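Protein gp18 (Listeria monocytogenes EGD-e, PDB 3GS9) is a prophage tail protein of the endopeptidase tail family, probably a structural component of the phage tail, whose precise role is not established. Local coordinates at residues 68-73 against 90-95. Residues are numbered along the deposited sequence; the frame is centred on the assembly and turned at random.
Sequences EFVVKQ and PHIYYT
Val70 N donates to Pro90 O (3.0 Å) and Ile92 N to Glu68 O (2.9 Å), making a single antiparallel beta bridge with Phe69 and His91 as its non-hydrogen-bonded pair. The bridge lies just past the end of strand 83-90, which pairs with strand 67-74 in the antiparallel sheet of the N-terminal domain, where the chain turns into the 3-10 segment from Ile92. The His91 imidazole sets its edge against the face of Phe69, a T-shaped pair with planes at 86° and centroids 5.3 Å apart. With CG anti to its backbone N (chi1 -171°), His91 also brings CD2 beneath Glu68 O, which lies over one ring face toward the rim. Trp37 stacks on the same imidazole and meets Phe69 edge-to-face, while Gln67 OE1 bonds NE2. Across the bridge, Ile92 turns CD1 onto Val70 CG2, a tight 3.4 Å, and the same methyl touches Glu68 OE2, itself hydrogen-bonded to Ser61 OG. Pro90 CD lies ahead of Val70 O, 3.3 Å away, and packs against Lys72 CG; beyond it Lys72 and Gln73 form a classic bulge opposite Arg88. Lys72 NZ makes a salt bridge with Glu59 of its own chain and a hydrogen bond to Thr203 O of a second subunit. Side chains add to the backbone bonds of the 3-10 turn: Ile92 O takes both N and OG1 of Thr95, and Tyr93 N donates to His91 ND1 (3.0 Å), lying 34° out of the imidazole plane.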
loop_
_atom_site.group_PDB
_atom_site.type_symbol
_atom_site.label_atom_id
_atom_site.label_comp_id
_atom_site.label_asym_id
_atom_site.label_seq_id
_atom_site.Cartn_x
_atom_site.Cartn_y
_atom_site.Cartn_z
ATOM N N GLU A 68 0.434 18.348 -27.537
ATOM C CA GLU A 68 -0.685 18.931 -26.774
ATOM C C GLU A 68 -0.738 18.353 -25.357
ATOM O O GLU A 68 -0.674 17.138 -25.186
ATOM C CB GLU A 68 -2.013 18.619 -27.464
ATOM C CG GLU A 68 -3.224 19.284 -26.852
ATOM C CD GLU A 68 -4.534 18.942 -27.584
ATOM O OE1 GLU A 68 -4.457 18.311 -28.661
ATOM O OE2 GLU A 68 -5.623 19.330 -27.120
ATOM N N PHE A 69 -0.872 19.244 -24.383
ATOM C CA PHE A 69 -0.965 18.913 -22.939
ATOM C C PHE A 69 -2.218 19.576 -22.429
ATOM O O PHE A 69 -2.580 20.679 -22.890
ATOM C CB PHE A 69 0.249 19.423 -22.178
ATOM C CG PHE A 69 1.567 18.886 -22.690
ATOM C CD1 PHE A 69 2.229 19.500 -23.768
ATOM C CD2 PHE A 69 2.138 17.755 -22.097
ATOM C CE1 PHE A 69 3.429 19.007 -24.244
ATOM C CE2 PHE A 69 3.316 17.236 -22.549
ATOM C CZ PHE A 69 3.974 17.833 -23.641
ATOM N N VAL A 70 -2.911 18.921 -21.515
ATOM C CA VAL A 70 -4.203 19.380 -21.043
ATOM C C VAL A 70 -4.151 19.678 -19.548
ATOM O O VAL A 70 -3.671 18.848 -18.767
ATOM C CB VAL A 70 -5.235 18.275 -21.307
ATOM C CG1 VAL A 70 -6.605 18.705 -20.814
ATOM C CG2 VAL A 70 -5.247 17.999 -22.789
ATOM N N VAL A 71 -4.616 20.865 -19.167
ATOM C CA VAL A 71 -4.565 21.286 -17.757
ATOM C C VAL A 71 -5.537 20.426 -16.925
ATOM O O VAL A 71 -6.732 20.452 -17.177
ATOM C CB VAL A 71 -4.930 22.770 -17.639
ATOM C CG1 VAL A 71 -5.051 23.185 -16.183
ATOM C CG2 VAL A 71 -3.939 23.637 -18.463
ATOM N N LYS A 72 -4.996 19.629 -15.982
ATOM C CA LYS A 72 -5.781 18.829 -15.040
ATOM C C LYS A 72 -5.643 19.266 -13.576
ATOM O O LYS A 72 -6.564 19.057 -12.787
ATOM C CB LYS A 72 -5.382 17.354 -15.140
ATOM C CG LYS A 72 -5.737 16.660 -16.455
ATOM C CD LYS A 72 -7.222 16.722 -16.628
ATOM C CE LYS A 72 -7.782 15.682 -17.509
ATOM N NZ LYS A 72 -9.277 15.592 -17.261
ATOM N N GLN A 73 -4.485 19.825 -13.205
ATOM C CA GLN A 73 -4.294 20.418 -11.904
ATOM C C GLN A 73 -3.904 21.871 -12.068
ATOM O O GLN A 73 -3.176 22.210 -12.997
ATOM C CB GLN A 73 -3.250 19.669 -11.119
ATOM C CG GLN A 73 -3.728 18.310 -10.716
ATOM C CD GLN A 73 -2.637 17.446 -10.139
ATOM O OE1 GLN A 73 -1.696 17.040 -10.848
ATOM N NE2 GLN A 73 -2.793 17.080 -8.857
ATOM N N PRO A 90 -0.860 16.964 -18.005
ATOM C CA PRO A 90 -0.501 15.704 -18.682
ATOM C C PRO A 90 -0.717 15.733 -20.199
ATOM O O PRO A 90 -1.654 16.367 -20.696
ATOM C CB PRO A 90 -1.478 14.688 -18.078
ATOM C CG PRO A 90 -1.796 15.285 -16.720
ATOM C CD PRO A 90 -1.901 16.757 -16.981
ATOM N N HIS A 91 0.182 15.073 -20.901
ATOM C CA HIS A 91 0.077 14.916 -22.344
ATOM C C HIS A 91 -1.315 14.384 -22.755
ATOM O O HIS A 91 -1.919 13.597 -22.053
ATOM C CB HIS A 91 1.183 14.004 -22.819
ATOM C CG HIS A 91 1.281 13.946 -24.305
ATOM N ND1 HIS A 91 0.588 13.017 -25.043
ATOM C CD2 HIS A 91 1.930 14.735 -25.193
ATOM C CE1 HIS A 91 0.844 13.210 -26.330
ATOM N NE2 HIS A 91 1.659 14.242 -26.446
ATOM N N ILE A 92 -1.801 14.835 -23.912
ATOM C CA ILE A 92 -3.111 14.429 -24.433
ATOM C C ILE A 92 -3.328 12.904 -24.508
ATOM O O ILE A 92 -4.435 12.430 -24.372
ATOM C CB ILE A 92 -3.355 15.100 -25.832
ATOM C CG1 ILE A 92 -4.832 15.008 -26.209
ATOM C CG2 ILE A 92 -2.390 14.581 -26.872
ATOM C CD1 ILE A 92 -5.683 15.903 -25.396
ATOM N N TYR A 93 -2.237 12.143 -24.631
ATOM C CA TYR A 93 -2.326 10.673 -24.606
ATOM C C TYR A 93 -3.144 10.188 -23.422
ATOM O O TYR A 93 -3.998 9.322 -23.570
ATOM C CB TYR A 93 -0.938 10.087 -24.530
ATOM C CG TYR A 93 -0.914 8.599 -24.247
ATOM C CD1 TYR A 93 -1.462 7.698 -25.162
ATOM C CD2 TYR A 93 -0.305 8.105 -23.112
ATOM C CE1 TYR A 93 -1.458 6.332 -24.909
ATOM C CE2 TYR A 93 -0.262 6.739 -22.865
ATOM C CZ TYR A 93 -0.840 5.862 -23.783
ATOM O OH TYR A 93 -0.782 4.504 -23.546
ATOM N N TYR A 94 -2.883 10.766 -22.258
ATOM C CA TYR A 94 -3.503 10.295 -20.990
ATOM C C TYR A 94 -5.007 10.508 -20.913
ATOM O O TYR A 94 -5.695 9.872 -20.106
ATOM C CB TYR A 94 -2.782 10.869 -19.782
ATOM C CG TYR A 94 -1.433 10.250 -19.674
ATOM C CD1 TYR A 94 -1.299 8.962 -19.244
ATOM C CD2 TYR A 94 -0.311 10.907 -20.143
ATOM C CE1 TYR A 94 -0.070 8.331 -19.190
ATOM C CE2 TYR A 94 0.951 10.295 -20.095
ATOM C CZ TYR A 94 1.051 9.008 -19.616
ATOM O OH TYR A 94 2.243 8.345 -19.540
ATOM N N THR A 95 -5.540 11.362 -21.805
ATOM C CA THR A 95 -6.988 11.516 -21.896
ATOM C C THR A 95 -7.729 10.293 -22.452
ATOM O O THR A 95 -8.936 10.265 -22.392
ATOM C CB THR A 95 -7.431 12.796 -22.703
ATOM O OG1 THR A 95 -7.151 12.644 -24.106
ATOM C CG2 THR A 95 -6.763 14.053 -22.113
#